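SusD-like carbohydrate binding protein BF1063 (Bacteroides fragilis NCTC 9343, PDB 3I4G) probably binds carbohydrate at the bacterial outer membrane, like other SusD-type glycan-capturing proteins. Local coordinates at residues K117-A125 with D180-E191; R386-E396 with V440-E451. All coordinates share one frame; numbering follows the deposited sequence.

Interaction 1. Residues K117-A125 with D180-E191; sequences KKTRMIAEA and DLPRFSAIPAGE
Arg120 and Leu181 mark the closest backbone approach, their CA atoms 5.7 Å apart, where helix 116-139 meets the chain leaving helix 163-180. This is helix-to-loop packing within the helical, SusD-like N-terminal region, and the segment 180-191 leads on toward helix 197-211. Close to this backbone approach, Ala123 CB lies 3.7 Å from Asp180 CB and also touches Leu181 CD2, a methyl that comes within 3.5 Å of Glu124 CG. One water donates to both Thr119 O and Asp180 OD2, joining the helix backbone to the carboxylate of Asp180. Arg120 reaches across Pro182 to Glu191: with CG anti to the backbone N (chi1 179°) and the chain extended to NE, its side chain crosses Pro182 at about a right angle, and Pro182 CG sits 3.5 Å above the centre of one guanidinium face. Glu124, whose carboxylate is held by Tyr32 and Arg194, adds only a long charge contact to Arg120 NE. Arg120 grips Glu191 end-on, both terminal nitrogens converging on one oxygen: NH2 lies 2.8 Å and NH1 3.1 Å from Glu191 OE1, approaching from the same side of a carboxylate plane turned 57° from the guanidinium.

Interaction 2. Residues R386-E396 with V440-E451; sequences RYAEVLLGYLE and VRHERRIELAME
Ala388, Leu392 and Glu396 lie opposite Glu447, Arg444 and Val440 in an antiparallel helix pair, the axes of 387-396 and 440-447 running at 167° with a closest approach of 10.2 Å. Such antiparallel packing fits the helical, TPR-related character of the SusD family. The tight part is apolar: Leu395 CD2 meets Val440 CG2 at 3.6 Å, while Val440 CG1 rests against the backbone of Leu392 and Glu396. Leu392 CD1 lies 3.8 Å from Arg444 CA, and its CD2 touches Glu443 CG. Helix 414-418 covers this side through Ile414 and Val417.

The Arg444 flank is looser and wetter. Its side chain is a knob among Glu389, Leu392, Gly393 and Glu396, but the direct bond from Arg444 NH2 to Glu389 OE2 is weak at 3.3 Å, with the two planes 88° apart. One water links Arg444 NH1 to Glu389 OE2, and another joins NH1 to Glu396 OE1. The stronger partners lie beyond the pair: Asp457 for Arg444, Arg206 for Glu389 and Arg460 for Glu396.

At the other end, Arg386, the N-cap residue of its helix, bends at chi3 (-68°) to turn its guanidinium edge toward two acids. Glu451 is gripped side-on: NE reaches Glu451 OE1 at 2.9 Å and NH2 reaches Glu451 OE2 at 2.8 Å, both on syn lone pairs. NH1 and NH2 instead share Glu447 OE2, NH1 on its anti lone pair. Leu448 CD2 lies over one guanidinium face. Lys364 also pairs with Glu451, Arg318 and Arg420 with Glu447, and Glu250 with Arg386. The surrounding basic groups would favour the ionised form of Glu447 and Glu451, and the bonds to both acids fix the rotation of the Arg386 guanidinium.

Both segments of interaction 1 precede those of interaction 2 along the chain; the first contact lies in the SusD-like N-terminal region, the second in the later SusD region. Their centres are 26 Å apart and their nearest atoms about 8 Å, so they do not touch. Interaction 1 is peripheral, 24 Å from the centre of the chain, and partly buried; interaction 2 is wholly buried, at 12 Å. They share no helix, although helix 197-211, which follows segment 180-191, also supplies Arg206 to Glu389 of interaction 2. A single salt bridge thus ties that helix directly to the later pair, consistent with the two regions packing against each other.

Interaction 1. Residues K117-A125 with D180-E191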
loop_
_atom_site.group_PDB
_atom_site.type_symbol
_atom_site.label_atom_id
_atom_site.label_comp_id
_atom_site.label_asym_id
_atom_site.label_seq_id
_atom_site.Cartn_x
_atom_site.Cartn_y
_atom_site.Cartn_z
ATOM N N LYS A 117 -6.094 17.725 25.416
ATOM C CA LYS A 117 -6.189 16.313 25.095
ATOM C C LYS A 117 -7.536 16.003 24.434
ATOM O O LYS A 117 -7.590 15.257 23.462
ATOM C CB LYS A 117 -5.980 15.420 26.329
ATOM C CG LYS A 117 -4.541 15.363 26.774
ATOM C CD LYS A 117 -4.379 14.574 28.050
ATOM C CE LYS A 117 -2.934 14.676 28.535
ATOM N NZ LYS A 117 -2.686 13.821 29.728
ATOM N N LYS A 118 -8.613 16.573 24.969
ATOM C CA LYS A 118 -9.931 16.363 24.340
ATOM C C LYS A 118 -9.922 16.843 22.874
ATOM O O LYS A 118 -10.364 16.122 21.965
ATOM C CB LYS A 118 -11.035 17.055 25.138
ATOM C CG LYS A 118 -12.414 16.957 24.464
ATOM C CD LYS A 118 -13.451 17.728 25.215
ATOM C CE LYS A 118 -14.770 17.849 24.443
ATOM N NZ LYS A 118 -15.812 18.609 25.172
ATOM N N THR A 119 -9.405 18.044 22.655
ATOM C CA THR A 119 -9.364 18.604 21.309
ATOM C C THR A 119 -8.523 17.747 20.356
ATOM O O THR A 119 -8.904 17.503 19.197
ATOM C CB THR A 119 -8.878 20.052 21.397
ATOM O OG1 THR A 119 -9.870 20.808 22.129
ATOM C CG2 THR A 119 -8.713 20.700 20.051
ATOM N N ARG A 120 -7.407 17.253 20.860
ATOM C CA ARG A 120 -6.575 16.344 20.077
ATOM C C ARG A 120 -7.310 15.063 19.743
ATOM O O ARG A 120 -7.316 14.619 18.591
ATOM C CB ARG A 120 -5.295 16.035 20.840
ATOM C CG ARG A 120 -4.408 15.086 20.072
ATOM C CD ARG A 120 -3.188 14.766 20.876
ATOM N NE ARG A 120 -2.332 13.830 20.152
ATOM C CZ ARG A 120 -1.177 13.373 20.623
ATOM N NH1 ARG A 120 -0.695 13.787 21.785
ATOM N NH2 ARG A 120 -0.467 12.507 19.901
HETATM N N MSE A 121 -7.935 14.455 20.731
HETATM C CA MSE A 121 -8.595 13.160 20.502
HETATM C C MSE A 121 -9.778 13.260 19.541
HETATM O O MSE A 121 -9.988 12.371 18.720
HETATM C CB MSE A 121 -9.045 12.549 21.806
HETATM C CG MSE A 121 -7.835 12.172 22.707
HETATM SE SE MSE A 121 -8.350 11.029 24.189
HETATM C CE MSE A 121 -9.029 12.424 25.231
ATOM N N ILE A 122 -10.495 14.375 19.558
ATOM C CA ILE A 122 -11.551 14.621 18.588
ATOM C C ILE A 122 -10.935 14.648 17.192
ATOM O O ILE A 122 -11.446 14.047 16.265
ATOM C CB ILE A 122 -12.291 15.936 18.850
ATOM C CG1 ILE A 122 -13.165 15.788 20.096
ATOM C CG2 ILE A 122 -13.136 16.344 17.620
ATOM C CD1 ILE A 122 -13.714 17.090 20.651
ATOM N N ALA A 123 -9.823 15.374 17.039
ATOM C CA ALA A 123 -9.133 15.390 15.744
ATOM C C ALA A 123 -8.669 14.004 15.307
ATOM O O ALA A 123 -8.753 13.655 14.112
ATOM C CB ALA A 123 -7.958 16.363 15.804
ATOM N N GLU A 124 -8.177 13.188 16.235
ATOM C CA GLU A 124 -7.749 11.826 15.901
ATOM C C GLU A 124 -8.917 11.001 15.427
ATOM O O GLU A 124 -8.797 10.282 14.439
ATOM C CB GLU A 124 -7.069 11.190 17.094
ATOM C CG GLU A 124 -5.777 11.897 17.463
ATOM C CD GLU A 124 -5.077 11.250 18.599
ATOM O OE1 GLU A 124 -4.311 10.288 18.372
ATOM O OE2 GLU A 124 -5.288 11.691 19.740
ATOM N N ALA A 125 -10.039 11.076 16.129
ATOM C CA ALA A 125 -11.228 10.338 15.716
ATOM C C ALA A 125 -11.725 10.793 14.359
ATOM O O ALA A 125 -12.144 9.965 13.530
ATOM C CB ALA A 125 -12.344 10.472 16.768
ATOM N N ASP A 180 -5.795 20.441 14.406
ATOM C CA ASP A 180 -5.769 20.121 15.845
ATOM C C ASP A 180 -4.949 18.905 16.221
ATOM O O ASP A 180 -5.005 18.460 17.359
ATOM C CB ASP A 180 -7.211 19.959 16.375
ATOM C CG ASP A 180 -7.962 21.281 16.489
ATOM O OD1 ASP A 180 -7.319 22.364 16.554
ATOM O OD2 ASP A 180 -9.211 21.224 16.575
ATOM N N LEU A 181 -4.157 18.397 15.285
ATOM C CA LEU A 181 -3.238 17.317 15.593
ATOM C C LEU A 181 -1.847 17.901 15.800
ATOM O O LEU A 181 -1.476 18.872 15.111
ATOM C CB LEU A 181 -3.191 16.299 14.456
ATOM C CG LEU A 181 -4.455 15.456 14.260
ATOM C CD1 LEU A 181 -4.398 14.665 12.956
ATOM C CD2 LEU A 181 -4.690 14.527 15.461
ATOM N N PRO A 182 -1.061 17.308 16.700
ATOM C CA PRO A 182 0.312 17.800 16.849
ATOM C C PRO A 182 1.141 17.567 15.611
ATOM O O PRO A 182 0.972 16.566 14.911
ATOM C CB PRO A 182 0.879 17.017 18.031
ATOM C CG PRO A 182 -0.195 16.063 18.482
ATOM C CD PRO A 182 -1.375 16.160 17.576
ATOM N N ARG A 183 2.073 18.472 15.373
ATOM C CA ARG A 183 3.035 18.291 14.293
ATOM C C ARG A 183 3.905 17.102 14.614
ATOM O O ARG A 183 4.129 16.754 15.768
ATOM C CB ARG A 183 3.858 19.565 14.085
ATOM C CG ARG A 183 4.799 19.885 15.207
ATOM C CD ARG A 183 5.345 21.275 15.044
ATOM N NE ARG A 183 6.150 21.392 13.827
ATOM C CZ ARG A 183 6.367 22.527 13.172
ATOM N NH1 ARG A 183 5.814 23.674 13.563
ATOM N NH2 ARG A 183 7.160 22.522 12.121
ATOM N N PHE A 184 4.447 16.503 13.559
ATOM C CA PHE A 184 5.324 15.324 13.624
ATOM C C PHE A 184 6.462 15.518 14.620
ATOM O O PHE A 184 6.749 14.611 15.441
ATOM C CB PHE A 184 5.904 15.051 12.217
ATOM C CG PHE A 184 6.811 13.849 12.146
ATOM C CD1 PHE A 184 8.173 13.982 12.413
ATOM C CD2 PHE A 184 6.313 12.580 11.838
ATOM C CE1 PHE A 184 9.026 12.895 12.334
ATOM C CE2 PHE A 184 7.191 11.496 11.761
ATOM C CZ PHE A 184 8.552 11.668 12.033
ATOM N N SER A 185 7.095 16.697 14.618
ATOM C CA SER A 185 8.239 16.917 15.512
ATOM C C SER A 185 7.854 16.879 16.996
ATOM O O SER A 185 8.723 16.723 17.848
ATOM C CB SER A 185 8.945 18.221 15.187
ATOM O OG SER A 185 8.124 19.304 15.485
ATOM N N ALA A 186 6.576 17.078 17.307
ATOM C CA ALA A 186 6.069 17.048 18.675
ATOM C C ALA A 186 5.568 15.693 19.156
ATOM O O ALA A 186 5.081 15.609 20.274
ATOM C CB ALA A 186 4.938 18.101 18.793
ATOM N N ILE A 187 5.629 14.668 18.313
ATOM C CA ILE A 187 5.199 13.325 18.681
ATOM C C ILE A 187 6.361 12.589 19.371
ATOM O O ILE A 187 7.324 12.250 18.709
ATOM C CB ILE A 187 4.747 12.479 17.464
ATOM C CG1 ILE A 187 3.675 13.157 16.604
ATOM C CG2 ILE A 187 4.209 11.129 17.948
ATOM C CD1 ILE A 187 2.373 13.380 17.264
ATOM N N PRO A 188 6.271 12.343 20.693
ATOM C CA PRO A 188 7.393 11.614 21.331
ATOM C C PRO A 188 7.392 10.138 21.013
ATOM O O PRO A 188 6.421 9.611 20.442
ATOM C CB PRO A 188 7.135 11.834 22.810
ATOM C CG PRO A 188 5.658 11.961 22.903
ATOM C CD PRO A 188 5.246 12.717 21.675
ATOM N N ALA A 189 8.469 9.440 21.365
ATOM C CA ALA A 189 8.561 8.005 21.104
ATOM C C ALA A 189 7.391 7.221 21.688
ATOM O O ALA A 189 6.908 6.294 21.077
ATOM C CB ALA A 189 9.862 7.456 21.647
ATOM N N GLY A 190 6.899 7.644 22.838
ATOM C CA GLY A 190 5.786 6.949 23.465
ATOM C C GLY A 190 4.472 7.052 22.751
ATOM O O GLY A 190 3.558 6.306 23.062
ATOM N N GLU A 191 4.362 7.987 21.814
ATOM C CA GLU A 191 3.156 8.167 21.027
ATOM C C GLU A 191 3.315 7.630 19.588
ATOM O O GLU A 191 2.471 7.854 18.716
ATOM C CB GLU A 191 2.761 9.654 21.055
ATOM C CG GLU A 191 2.206 10.093 22.403
ATOM C CD GLU A 191 1.857 11.560 22.474
ATOM O OE1 GLU A 191 1.907 12.231 21.436
ATOM O OE2 GLU A 191 1.603 11.994 23.619
HETATM O O HOH W 1 -10.458 18.961 17.355
#

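Interaction 2. Residues R386-E396 with V440-E451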
loop_
_atom_site.group_PDB
_atom_site.type_symbol
_atom_site.label_atom_id
_atom_site.label_comp_id
_atom_site.label_asym_id
_atom_site.label_seq_id
_atom_site.Cartn_x
_atom_site.Cartn_y
_atom_site.Cartn_z
ATOM N N ARG A 386 4.800 7.842 3.707
ATOM C CA ARG A 386 6.225 8.182 3.729
ATOM C C ARG A 386 6.443 9.542 3.082
ATOM O O ARG A 386 5.781 9.926 2.109
ATOM C CB ARG A 386 7.069 7.113 3.008
ATOM C CG ARG A 386 6.968 5.766 3.616
ATOM C CD ARG A 386 8.063 4.798 3.211
ATOM N NE ARG A 386 8.088 4.326 1.826
ATOM C CZ ARG A 386 8.946 4.718 0.875
ATOM N NH1 ARG A 386 9.768 5.768 1.014
ATOM N NH2 ARG A 386 8.942 4.077 -0.279
ATOM N N TYR A 387 7.454 10.246 3.595
ATOM C CA TYR A 387 7.789 11.557 3.005
ATOM C C TYR A 387 8.155 11.431 1.513
ATOM O O TYR A 387 7.920 12.338 0.750
ATOM C CB TYR A 387 8.905 12.239 3.789
ATOM C CG TYR A 387 9.143 13.712 3.487
ATOM C CD1 TYR A 387 8.121 14.626 3.585
ATOM C CD2 TYR A 387 10.412 14.169 3.146
ATOM C CE1 TYR A 387 8.354 15.965 3.363
ATOM C CE2 TYR A 387 10.643 15.498 2.918
ATOM C CZ TYR A 387 9.619 16.377 3.031
ATOM O OH TYR A 387 9.851 17.739 2.840
ATOM N N ALA A 388 8.737 10.304 1.075
ATOM C CA ALA A 388 8.992 10.180 -0.351
ATOM C C ALA A 388 7.715 10.269 -1.171
ATOM O O ALA A 388 7.723 10.831 -2.267
ATOM C CB ALA A 388 9.653 8.875 -0.654
ATOM N N GLU A 389 6.602 9.726 -0.670
ATOM C CA GLU A 389 5.339 9.846 -1.397
ATOM C C GLU A 389 4.884 11.307 -1.399
ATOM O O GLU A 389 4.329 11.797 -2.386
ATOM C CB GLU A 389 4.250 8.972 -0.782
ATOM C CG GLU A 389 2.940 9.125 -1.571
ATOM C CD GLU A 389 1.726 8.459 -0.964
ATOM O OE1 GLU A 389 1.880 7.584 -0.094
ATOM O OE2 GLU A 389 0.590 8.825 -1.378
ATOM N N VAL A 390 5.064 12.017 -0.291
ATOM C CA VAL A 390 4.715 13.430 -0.234
ATOM C C VAL A 390 5.461 14.240 -1.288
ATOM O O VAL A 390 4.854 15.067 -1.976
ATOM C CB VAL A 390 4.999 13.998 1.190
ATOM C CG1 VAL A 390 4.844 15.510 1.250
ATOM C CG2 VAL A 390 4.089 13.309 2.228
ATOM N N LEU A 391 6.767 14.008 -1.408
ATOM C CA LEU A 391 7.570 14.737 -2.392
ATOM C C LEU A 391 7.147 14.408 -3.808
ATOM O O LEU A 391 6.976 15.306 -4.643
ATOM C CB LEU A 391 9.058 14.428 -2.211
ATOM C CG LEU A 391 9.696 14.849 -0.906
ATOM C CD1 LEU A 391 11.189 14.469 -0.874
ATOM C CD2 LEU A 391 9.534 16.358 -0.670
ATOM N N LEU A 392 6.912 13.128 -4.104
ATOM C CA LEU A 392 6.472 12.757 -5.455
ATOM C C LEU A 392 5.037 13.205 -5.714
ATOM O O LEU A 392 4.685 13.527 -6.839
ATOM C CB LEU A 392 6.637 11.263 -5.690
ATOM C CG LEU A 392 8.055 10.720 -5.612
ATOM C CD1 LEU A 392 8.088 9.195 -5.670
ATOM C CD2 LEU A 392 8.930 11.338 -6.701
ATOM N N GLY A 393 4.219 13.214 -4.682
ATOM C CA GLY A 393 2.857 13.687 -4.826
ATOM C C GLY A 393 2.796 15.167 -5.143
ATOM O O GLY A 393 1.989 15.613 -5.973
ATOM N N TYR A 394 3.602 15.964 -4.444
ATOM C CA TYR A 394 3.714 17.391 -4.725
ATOM C C TYR A 394 4.070 17.617 -6.190
ATOM O O TYR A 394 3.422 18.379 -6.879
ATOM C CB TYR A 394 4.755 18.008 -3.798
ATOM C CG TYR A 394 5.052 19.470 -4.056
ATOM C CD1 TYR A 394 4.051 20.430 -4.056
ATOM C CD2 TYR A 394 6.350 19.910 -4.275
ATOM C CE1 TYR A 394 4.334 21.743 -4.294
ATOM C CE2 TYR A 394 6.641 21.247 -4.451
ATOM C CZ TYR A 394 5.627 22.148 -4.486
ATOM O OH TYR A 394 5.940 23.477 -4.681
ATOM N N LEU A 395 5.108 16.922 -6.671
ATOM C CA LEU A 395 5.554 17.080 -8.047
ATOM C C LEU A 395 4.452 16.634 -9.018
ATOM O O LEU A 395 4.198 17.329 -10.005
ATOM C CB LEU A 395 6.849 16.309 -8.273
ATOM C CG LEU A 395 7.461 16.448 -9.674
ATOM C CD1 LEU A 395 7.723 17.914 -10.050
ATOM C CD2 LEU A 395 8.747 15.626 -9.748
ATOM N N GLU A 396 3.810 15.497 -8.783
ATOM C CA GLU A 396 2.724 15.048 -9.651
ATOM C C GLU A 396 1.648 16.117 -9.732
ATOM O O GLU A 396 1.152 16.430 -10.812
ATOM C CB GLU A 396 2.133 13.722 -9.166
ATOM C CG GLU A 396 0.933 13.246 -9.969
ATOM C CD GLU A 396 0.325 11.942 -9.528
ATOM O OE1 GLU A 396 0.855 11.241 -8.649
ATOM O OE2 GLU A 396 -0.724 11.631 -10.133
ATOM N N VAL A 440 7.459 10.868 -13.398
ATOM C CA VAL A 440 7.016 10.880 -11.999
ATOM C C VAL A 440 6.204 9.627 -11.674
ATOM O O VAL A 440 6.363 9.042 -10.603
ATOM C CB VAL A 440 6.238 12.163 -11.654
ATOM C CG1 VAL A 440 5.877 12.159 -10.188
ATOM C CG2 VAL A 440 7.067 13.384 -11.942
ATOM N N ARG A 441 5.307 9.222 -12.559
ATOM C CA ARG A 441 4.516 8.010 -12.321
ATOM C C ARG A 441 5.416 6.821 -12.194
ATOM O O ARG A 441 5.210 5.962 -11.329
ATOM C CB ARG A 441 3.490 7.759 -13.430
ATOM C CG ARG A 441 2.390 8.790 -13.428
ATOM C CD ARG A 441 1.283 8.405 -14.366
ATOM N NE ARG A 441 0.196 9.397 -14.332
ATOM C CZ ARG A 441 -0.919 9.295 -15.049
ATOM N NH1 ARG A 441 -1.056 8.309 -15.916
ATOM N NH2 ARG A 441 -1.880 10.217 -14.916
ATOM N N HIS A 442 6.428 6.762 -13.049
ATOM C CA HIS A 442 7.370 5.654 -12.988
ATOM C C HIS A 442 8.195 5.691 -11.700
ATOM O O HIS A 442 8.426 4.649 -11.066
ATOM C CB HIS A 442 8.298 5.678 -14.202
ATOM C CG HIS A 442 9.324 4.608 -14.161
ATOM N ND1 HIS A 442 10.623 4.831 -13.766
ATOM C CD2 HIS A 442 9.213 3.278 -14.369
ATOM C CE1 HIS A 442 11.275 3.671 -13.760
ATOM N NE2 HIS A 442 10.447 2.723 -14.145
ATOM N N GLU A 443 8.672 6.869 -11.285
ATOM C CA GLU A 443 9.454 6.951 -10.080
ATOM C C GLU A 443 8.610 6.532 -8.892
ATOM O O GLU A 443 9.097 5.862 -7.994
ATOM C CB GLU A 443 10.017 8.364 -9.892
ATOM C CG GLU A 443 11.002 8.449 -8.762
ATOM C CD GLU A 443 12.290 7.672 -9.064
ATOM O OE1 GLU A 443 12.711 7.548 -10.256
ATOM O OE2 GLU A 443 12.923 7.200 -8.108
ATOM N N ARG A 444 7.354 6.953 -8.859
ATOM C CA ARG A 444 6.473 6.581 -7.826
ATOM C C ARG A 444 6.305 5.052 -7.782
ATOM O O ARG A 444 6.291 4.430 -6.717
ATOM C CB ARG A 444 5.128 7.290 -8.039
ATOM C CG ARG A 444 4.139 7.064 -7.000
ATOM C CD ARG A 444 2.842 7.847 -7.366
ATOM N NE ARG A 444 1.841 7.577 -6.378
ATOM C CZ ARG A 444 1.550 8.326 -5.336
ATOM N NH1 ARG A 444 2.156 9.497 -5.107
ATOM N NH2 ARG A 444 0.633 7.878 -4.524
ATOM N N ARG A 445 6.161 4.413 -8.935
ATOM C CA ARG A 445 6.054 2.951 -9.015
ATOM C C ARG A 445 7.257 2.285 -8.370
ATOM O O ARG A 445 7.126 1.372 -7.547
ATOM C CB ARG A 445 5.950 2.497 -10.473
ATOM C CG ARG A 445 5.739 1.031 -10.590
ATOM C CD ARG A 445 5.693 0.496 -11.987
ATOM N NE ARG A 445 5.259 -0.930 -11.949
ATOM C CZ ARG A 445 5.147 -1.725 -12.998
ATOM N NH1 ARG A 445 5.454 -1.310 -14.207
ATOM N NH2 ARG A 445 4.749 -2.969 -12.817
ATOM N N ILE A 446 8.444 2.747 -8.720
ATOM C CA ILE A 446 9.649 2.152 -8.176
ATOM C C ILE A 446 9.816 2.425 -6.694
ATOM O O ILE A 446 10.023 1.526 -5.877
ATOM C CB ILE A 446 10.896 2.676 -8.942
ATOM C CG1 ILE A 446 10.860 2.278 -10.415
ATOM C CG2 ILE A 446 12.198 2.201 -8.274
ATOM C CD1 ILE A 446 10.629 0.808 -10.689
ATOM N N GLU A 447 9.643 3.682 -6.307
ATOM C CA GLU A 447 9.858 4.052 -4.907
ATOM C C GLU A 447 8.928 3.337 -3.953
ATOM O O GLU A 447 9.361 2.896 -2.883
ATOM C CB GLU A 447 9.718 5.562 -4.757
ATOM C CG GLU A 447 9.850 6.055 -3.348
ATOM C CD GLU A 447 11.208 5.855 -2.709
ATOM O OE1 GLU A 447 12.190 5.630 -3.440
ATOM O OE2 GLU A 447 11.285 5.924 -1.470
ATOM N N LEU A 448 7.665 3.179 -4.342
ATOM C CA LEU A 448 6.650 2.621 -3.458
ATOM C C LEU A 448 6.303 1.184 -3.754
ATOM O O LEU A 448 5.340 0.668 -3.190
ATOM C CB LEU A 448 5.375 3.471 -3.557
ATOM C CG LEU A 448 5.517 4.948 -3.238
ATOM C CD1 LEU A 448 4.191 5.681 -3.555
ATOM C CD2 LEU A 448 5.947 5.182 -1.788
ATOM N N ALA A 449 7.093 0.494 -4.552
ATOM C CA ALA A 449 6.765 -0.873 -4.928
ATOM C C ALA A 449 6.603 -1.797 -3.730
ATOM O O ALA A 449 7.418 -1.819 -2.801
ATOM C CB ALA A 449 7.813 -1.443 -5.916
HETATM N N MSE A 450 5.545 -2.609 -3.776
HETATM C CA MSE A 450 5.190 -3.626 -2.787
HETATM C C MSE A 450 4.624 -3.039 -1.503
HETATM O O MSE A 450 4.462 -3.791 -0.542
HETATM C CB MSE A 450 6.355 -4.573 -2.465
HETATM C CG MSE A 450 6.944 -5.263 -3.689
HETATM SE SE MSE A 450 5.686 -6.233 -4.845
HETATM C CE MSE A 450 4.947 -7.367 -3.458
ATOM N N GLU A 451 4.228 -1.752 -1.498
ATOM C CA GLU A 451 3.717 -1.127 -0.281
ATOM C C GLU A 451 2.202 -0.964 -0.295
ATOM O O GLU A 451 1.645 -0.395 0.636
ATOM C CB GLU A 451 4.373 0.244 -0.054
ATOM C CG GLU A 451 5.887 0.097 0.117
ATOM C CD GLU A 451 6.638 1.373 0.344
ATOM O OE1 GLU A 451 6.169 2.201 1.165
ATOM O OE2 GLU A 451 7.713 1.545 -0.290
HETATM O O HOH W 2 0.591 10.835 -3.051
HETATM O O HOH W 3 3.233 11.148 -7.296
HETATM O O HOH W 4 -0.522 11.838 -12.862
#